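Local structure of esterase D (Cellvibrio japonicus, 2W46) at residues R57-I62 and T101-V106; S5-Q10 and W48-T53. The protein probably helps to degrade plant cell walls, and its family 35 carbohydrate-binding module, the part described here, binds calcium and alpha-D-glucuronate. All coordinates share one frame; numbering follows the deposited sequence.

Interaction 1: residues R57-I62 and T101-V106; sequences RRTLTI and TATIDV
Thr59 and Asp105 meet because both turn their polar ends to the side of the backbone N, OG1 of Thr59 at chi1 -58° and the carboxylate of Asp105 at chi1 -67°, so the two side chains stand side by side. Thr59 OG1 donates to Asp105 OD1 over 2.8 Å, approaching from above the carboxylate, about 50° out of its plane. Arg57, bent at its second and third torsions, folds back across Asp105 and lays one face of its guanidinium over the Asp105-Val106 peptide, with NH2 3.5 Å from Asp105 CB. The guanidinium and carboxylate planes are perpendicular, and Arg57 NH2 stays 4.6 Å from Asp105 OD2; two waters at the guanidinium edge join them instead, one from NE and one, held weakly by the aspartate, from NH2. An arginine suits this place because its N-H groups can serve several partners, and NH1 forms a salt bridge with Asp107.

Beneath these polar groups the antiparallel strands are joined by paired backbone bonds at Arg58-Val106, Leu60-Ile104 and Ile62-Ala102, such as Leu60 N to Ile104 O at 2.8 Å. The non-hydrogen-bonded pairs, Thr59 with Asp105 and Thr61 with Thr103, put beta-branched threonines at the surface, and Thr61 CG2 also packs diagonally, 3.5 Å from Thr101 CB. The other face is mainly apolar: Leu60 rests its CB on Ile104 CG2 (3.8 Å) and its CG on Val106 CG2 (3.8 Å). Arg58, also on it, turns its end away and bonds through NE to Gly135 O.

That face lies against the second sheet, where Leu60 touches Leu76, Val106 touches Ile78 and Tyr86, and Ile62 touches Val88. Strand 99-108 is outermost in its own sheet, while strand 56-65 also bonds, through Thr59 and Thr61, to strand 127-134.

Interaction 2: residues S5-Q10 and W48-T53; sequences SALLLQ and WAIDAT. With CA (calcium ion), chain C.
Leu9 makes most of the apolar contact with Trp48 and Ile50. Its CG lies beside the backbone N (chi1 -59°), which lets CD1 reach across to Ile50 CG1 at 3.9 Å and to Trp48 CB at the same separation, while Leu9 CB comes within 3.8 Å of Trp48 CD1, obliquely to the indole. Leu7, with CG anti to its N, slides past Ile50 in the opposite direction, and Leu7 CD2 to Ile50 CG2 is a looser 4.2 Å. Leucine and isoleucine suit a buried interface filled by branched apolar groups, and tryptophan adds a broad ring with one N-H at its edge.

No hydrogen bond links the two strands, whose axes pass 9.1 Å apart. They belong to different sheets facing each other across the core of a beta-sandwich, the fold of this carbohydrate-binding module. Leu131 and Val133 of strand 127-134 and Val138 of strand 138-140 pack around these side chains, and Phe16 sets its ring at about a right angle to that of Trp48.

Polar contact runs through one water, which donates to Leu9 O at 2.8 Å and accepts from Trp48 NE1 at 2.9 Å, lying in the indole plane and satisfying the buried N-H.

Metal binding occupies the other side of strand 7-10: Gln10, its CB directed away from 48-53, is a calcium ligand with Glu11, Thr31, Gly34 and Asp129.

In the fold
Interaction 1 joins two neighbouring strands within one sheet, whereas interaction 2 spans the sandwich between that sheet's far edge strand, 7-10, and strand 45-52 of the other. Their centres are about 12 Å apart, and they touch where Arg58 NH2 packs 3.5 Å from Ala52 CB, close to the turn from strand 45-52 into 56-65. Calcium lies nearer to interaction 2, which supplies Gln10; from interaction 1 the side chain of Ile62 is about 10 Å from the ion and about 7 Å from that of Asp129. The sodium held by Asn37 and Thr38 is about 13 Å from the Ile62 and Trp48 side chains; Asn37, with Arg72 and Asn127, belongs to the glucuronate site, empty of sugar here.

Interaction 1: residues R57-I62 and T101-V106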
loop_
_atom_site.group_PDB
_atom_site.type_symbol
_atom_site.label_atom_id
_atom_site.label_comp_id
_atom_site.label_asym_id
_atom_site.label_seq_id
_atom_site.Cartn_x
_atom_site.Cartn_y
_atom_site.Cartn_z
ATOM N N ARG A 57 -13.341 -11.317 -4.469
ATOM C CA ARG A 57 -13.177 -10.058 -3.696
ATOM C C ARG A 57 -12.174 -10.248 -2.576
ATOM O O ARG A 57 -12.214 -11.252 -1.871
ATOM C CB ARG A 57 -14.503 -9.586 -3.075
ATOM C CG ARG A 57 -15.608 -9.243 -4.053
ATOM C CD ARG A 57 -15.360 -7.926 -4.740
ATOM N NE ARG A 57 -15.705 -6.750 -3.941
ATOM C CZ ARG A 57 -15.583 -5.519 -4.417
ATOM N NH1 ARG A 57 -15.098 -5.359 -5.630
ATOM N NH2 ARG A 57 -15.912 -4.461 -3.694
ATOM N N ARG A 58 -11.307 -9.257 -2.388
ATOM C CA ARG A 58 -10.393 -9.215 -1.251
ATOM C C ARG A 58 -10.582 -7.905 -0.485
ATOM O O ARG A 58 -10.991 -6.900 -1.082
ATOM C CB ARG A 58 -8.940 -9.297 -1.747
ATOM C CG ARG A 58 -8.388 -10.711 -1.790
ATOM C CD ARG A 58 -8.950 -11.489 -2.990
ATOM N NE ARG A 58 -8.393 -12.845 -3.010
ATOM C CZ ARG A 58 -8.564 -13.696 -4.023
ATOM N NH1 ARG A 58 -9.224 -13.297 -5.123
ATOM N NH2 ARG A 58 -8.064 -14.944 -3.942
ATOM N N THR A 59 -10.266 -7.915 0.807
ATOM C CA THR A 59 -10.199 -6.699 1.595
ATOM C C THR A 59 -8.731 -6.338 1.785
ATOM O O THR A 59 -7.941 -7.159 2.295
ATOM C CB THR A 59 -10.927 -6.842 2.959
ATOM O OG1 THR A 59 -12.321 -7.208 2.735
ATOM C CG2 THR A 59 -10.850 -5.474 3.774
ATOM N N LEU A 60 -8.365 -5.139 1.353
ATOM C CA LEU A 60 -7.006 -4.643 1.513
ATOM C C LEU A 60 -6.985 -3.682 2.683
ATOM O O LEU A 60 -7.862 -2.819 2.808
ATOM C CB LEU A 60 -6.506 -3.914 0.249
ATOM C CG LEU A 60 -6.567 -4.602 -1.116
ATOM C CD1 LEU A 60 -5.809 -3.762 -2.193
ATOM C CD2 LEU A 60 -6.051 -6.047 -1.026
ATOM N N THR A 61 -5.986 -3.834 3.545
ATOM C CA THR A 61 -5.811 -2.919 4.649
ATOM C C THR A 61 -4.416 -2.283 4.558
ATOM O O THR A 61 -3.383 -2.996 4.537
ATOM C CB THR A 61 -5.913 -3.652 5.979
ATOM O OG1 THR A 61 -7.156 -4.341 6.046
ATOM C CG2 THR A 61 -5.830 -2.657 7.179
ATOM N N ILE A 62 -4.396 -0.951 4.522
ATOM C CA ILE A 62 -3.145 -0.226 4.348
ATOM C C ILE A 62 -2.885 0.478 5.670
ATOM O O ILE A 62 -3.672 1.329 6.073
ATOM C CB ILE A 62 -3.251 0.862 3.221
ATOM C CG1 ILE A 62 -3.484 0.202 1.851
ATOM C CG2 ILE A 62 -1.955 1.752 3.189
ATOM C CD1 ILE A 62 -4.256 1.116 0.903
ATOM N N THR A 101 -5.265 2.702 9.820
ATOM C CA THR A 101 -5.443 1.873 8.627
ATOM C C THR A 101 -6.531 2.469 7.718
ATOM O O THR A 101 -7.421 3.236 8.166
ATOM C CB THR A 101 -5.708 0.380 8.958
ATOM O OG1 THR A 101 -6.987 0.272 9.561
ATOM C CG2 THR A 101 -4.650 -0.183 9.933
ATOM N N ALA A 102 -6.395 2.212 6.426
ATOM C CA ALA A 102 -7.441 2.547 5.475
ATOM C C ALA A 102 -7.757 1.213 4.871
ATOM O O ALA A 102 -6.846 0.448 4.579
ATOM C CB ALA A 102 -6.923 3.467 4.416
ATOM N N THR A 103 -9.036 0.947 4.660
ATOM C CA THR A 103 -9.472 -0.343 4.153
ATOM C C THR A 103 -10.268 -0.163 2.861
ATOM O O THR A 103 -10.961 0.863 2.682
ATOM C CB THR A 103 -10.315 -1.077 5.162
ATOM O OG1 THR A 103 -10.584 -2.399 4.662
ATOM C CG2 THR A 103 -11.615 -0.384 5.383
ATOM N N ILE A 104 -10.162 -1.138 1.964
ATOM C CA ILE A 104 -10.795 -1.020 0.650
ATOM C C ILE A 104 -11.007 -2.432 0.119
ATOM O O ILE A 104 -10.085 -3.246 0.152
ATOM C CB ILE A 104 -9.917 -0.197 -0.327
ATOM C CG1 ILE A 104 -10.553 -0.069 -1.702
ATOM C CG2 ILE A 104 -8.534 -0.791 -0.441
ATOM C CD1 ILE A 104 -11.038 1.257 -2.020
ATOM N N ASP A 105 -12.219 -2.726 -0.344
ATOM C CA ASP A 105 -12.444 -4.020 -1.000
ATOM C C ASP A 105 -12.176 -3.850 -2.481
ATOM O O ASP A 105 -12.533 -2.819 -3.064
ATOM C CB ASP A 105 -13.873 -4.491 -0.808
ATOM C CG ASP A 105 -14.190 -4.824 0.618
ATOM O OD1 ASP A 105 -13.289 -4.874 1.485
ATOM O OD2 ASP A 105 -15.382 -5.037 0.878
ATOM N N VAL A 106 -11.565 -4.870 -3.083
ATOM C CA VAL A 106 -11.175 -4.862 -4.460
ATOM C C VAL A 106 -11.476 -6.247 -5.027
ATOM O O VAL A 106 -11.657 -7.206 -4.274
ATOM C CB VAL A 106 -9.662 -4.572 -4.624
ATOM C CG1 VAL A 106 -9.273 -3.180 -4.019
ATOM C CG2 VAL A 106 -8.796 -5.710 -4.021
HETATM O O HOH W 1 -17.274 -3.336 -1.287
HETATM O O HOH W 2 -16.677 -7.028 -1.310
#

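Interaction 2: residues S5-Q10 and W48-T53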
loop_
_atom_site.group_PDB
_atom_site.type_symbol
_atom_site.label_atom_id
_atom_site.label_comp_id
_atom_site.label_asym_id
_atom_site.label_seq_id
_atom_site.Cartn_x
_atom_site.Cartn_y
_atom_site.Cartn_z
ATOM N N SER A 5 -6.144 -16.797 6.794
ATOM C CA SER A 5 -4.880 -16.827 5.978
ATOM C C SER A 5 -4.534 -15.497 5.222
ATOM O O SER A 5 -4.112 -15.523 4.060
ATOM C CB SER A 5 -4.891 -18.055 5.041
ATOM O OG SER A 5 -5.871 -17.974 4.006
ATOM N N ALA A 6 -4.685 -14.351 5.897
ATOM C CA ALA A 6 -4.254 -13.055 5.364
ATOM C C ALA A 6 -2.782 -13.077 4.924
ATOM O O ALA A 6 -1.968 -13.880 5.423
ATOM C CB ALA A 6 -4.460 -11.950 6.376
ATOM N N LEU A 7 -2.454 -12.211 3.975
ATOM C CA LEU A 7 -1.084 -12.018 3.572
ATOM C C LEU A 7 -0.633 -10.604 4.000
ATOM O O LEU A 7 -1.278 -9.637 3.643
ATOM C CB LEU A 7 -1.009 -12.192 2.065
ATOM C CG LEU A 7 0.281 -11.887 1.346
ATOM C CD1 LEU A 7 1.339 -12.999 1.553
ATOM C CD2 LEU A 7 -0.121 -11.758 -0.122
ATOM N N LEU A 8 0.434 -10.508 4.781
ATOM C CA LEU A 8 0.897 -9.225 5.298
ATOM C C LEU A 8 2.178 -8.850 4.578
ATOM O O LEU A 8 3.204 -9.531 4.723
ATOM C CB LEU A 8 1.134 -9.262 6.819
ATOM C CG LEU A 8 1.610 -7.933 7.435
ATOM C CD1 LEU A 8 0.687 -6.735 7.065
ATOM C CD2 LEU A 8 1.749 -8.086 8.947
ATOM N N LEU A 9 2.114 -7.822 3.747
ATOM C CA LEU A 9 3.271 -7.495 2.896
ATOM C C LEU A 9 4.006 -6.315 3.497
ATOM O O LEU A 9 3.427 -5.223 3.674
ATOM C CB LEU A 9 2.859 -7.187 1.447
ATOM C CG LEU A 9 2.110 -8.362 0.754
ATOM C CD1 LEU A 9 1.655 -7.891 -0.589
ATOM C CD2 LEU A 9 2.986 -9.600 0.573
ATOM N N GLN A 10 5.291 -6.541 3.758
ATOM C CA GLN A 10 6.167 -5.540 4.346
ATOM C C GLN A 10 7.216 -5.136 3.278
ATOM O O GLN A 10 7.538 -5.941 2.380
ATOM C CB GLN A 10 6.872 -6.144 5.601
ATOM C CG GLN A 10 5.952 -6.508 6.787
ATOM C CD GLN A 10 5.464 -5.268 7.554
ATOM O OE1 GLN A 10 5.815 -4.147 7.197
ATOM N NE2 GLN A 10 4.681 -5.475 8.633
ATOM N N TRP A 48 3.115 -3.511 -4.939
ATOM C CA TRP A 48 3.262 -4.849 -4.412
ATOM C C TRP A 48 2.749 -5.802 -5.475
ATOM O O TRP A 48 2.111 -5.385 -6.462
ATOM C CB TRP A 48 2.355 -5.027 -3.211
ATOM C CG TRP A 48 2.533 -4.069 -2.040
ATOM C CD1 TRP A 48 3.298 -4.273 -0.953
ATOM C CD2 TRP A 48 1.834 -2.832 -1.826
ATOM N NE1 TRP A 48 3.145 -3.217 -0.052
ATOM C CE2 TRP A 48 2.256 -2.321 -0.585
ATOM C CE3 TRP A 48 0.901 -2.096 -2.577
ATOM C CZ2 TRP A 48 1.757 -1.132 -0.065
ATOM C CZ3 TRP A 48 0.407 -0.907 -2.049
ATOM C CH2 TRP A 48 0.837 -0.435 -0.820
ATOM N N ALA A 49 2.976 -7.100 -5.243
ATOM C CA ALA A 49 2.455 -8.109 -6.146
ATOM C C ALA A 49 1.887 -9.234 -5.316
ATOM O O ALA A 49 2.508 -9.699 -4.363
ATOM C CB ALA A 49 3.501 -8.633 -7.105
ATOM N N ILE A 50 0.707 -9.680 -5.723
ATOM C CA ILE A 50 -0.019 -10.731 -5.031
ATOM C C ILE A 50 -0.478 -11.793 -6.060
ATOM O O ILE A 50 -1.049 -11.450 -7.117
ATOM C CB ILE A 50 -1.273 -10.109 -4.356
ATOM C CG1 ILE A 50 -0.876 -9.074 -3.291
ATOM C CG2 ILE A 50 -2.169 -11.175 -3.725
ATOM C CD1 ILE A 50 -1.924 -7.966 -3.225
ATOM N N ASP A 51 -0.254 -13.062 -5.726
ATOM C CA ASP A 51 -0.797 -14.179 -6.513
ATOM C C ASP A 51 -2.058 -14.679 -5.793
ATOM O O ASP A 51 -2.015 -14.968 -4.600
ATOM C CB ASP A 51 0.261 -15.308 -6.614
ATOM C CG ASP A 51 -0.207 -16.456 -7.482
ATOM O OD1 ASP A 51 0.047 -16.425 -8.702
ATOM O OD2 ASP A 51 -0.864 -17.352 -6.940
ATOM N N ALA A 52 -3.170 -14.762 -6.519
ATOM C CA ALA A 52 -4.427 -15.285 -6.004
ATOM C C ALA A 52 -4.718 -16.589 -6.722
ATOM O O ALA A 52 -4.628 -16.663 -7.960
ATOM C CB ALA A 52 -5.572 -14.275 -6.264
ATOM N N THR A 53 -5.046 -17.625 -5.967
ATOM C CA THR A 53 -5.347 -18.909 -6.597
ATOM C C THR A 53 -6.701 -18.920 -7.309
ATOM O O THR A 53 -6.930 -19.757 -8.199
ATOM C CB THR A 53 -5.283 -20.033 -5.584
ATOM O OG1 THR A 53 -6.286 -19.805 -4.581
ATOM C CG2 THR A 53 -3.916 -20.077 -4.924
HETATM CA CA CA C . 6.609 -1.969 7.510
HETATM O O HOH W 3 4.408 -2.868 2.497
#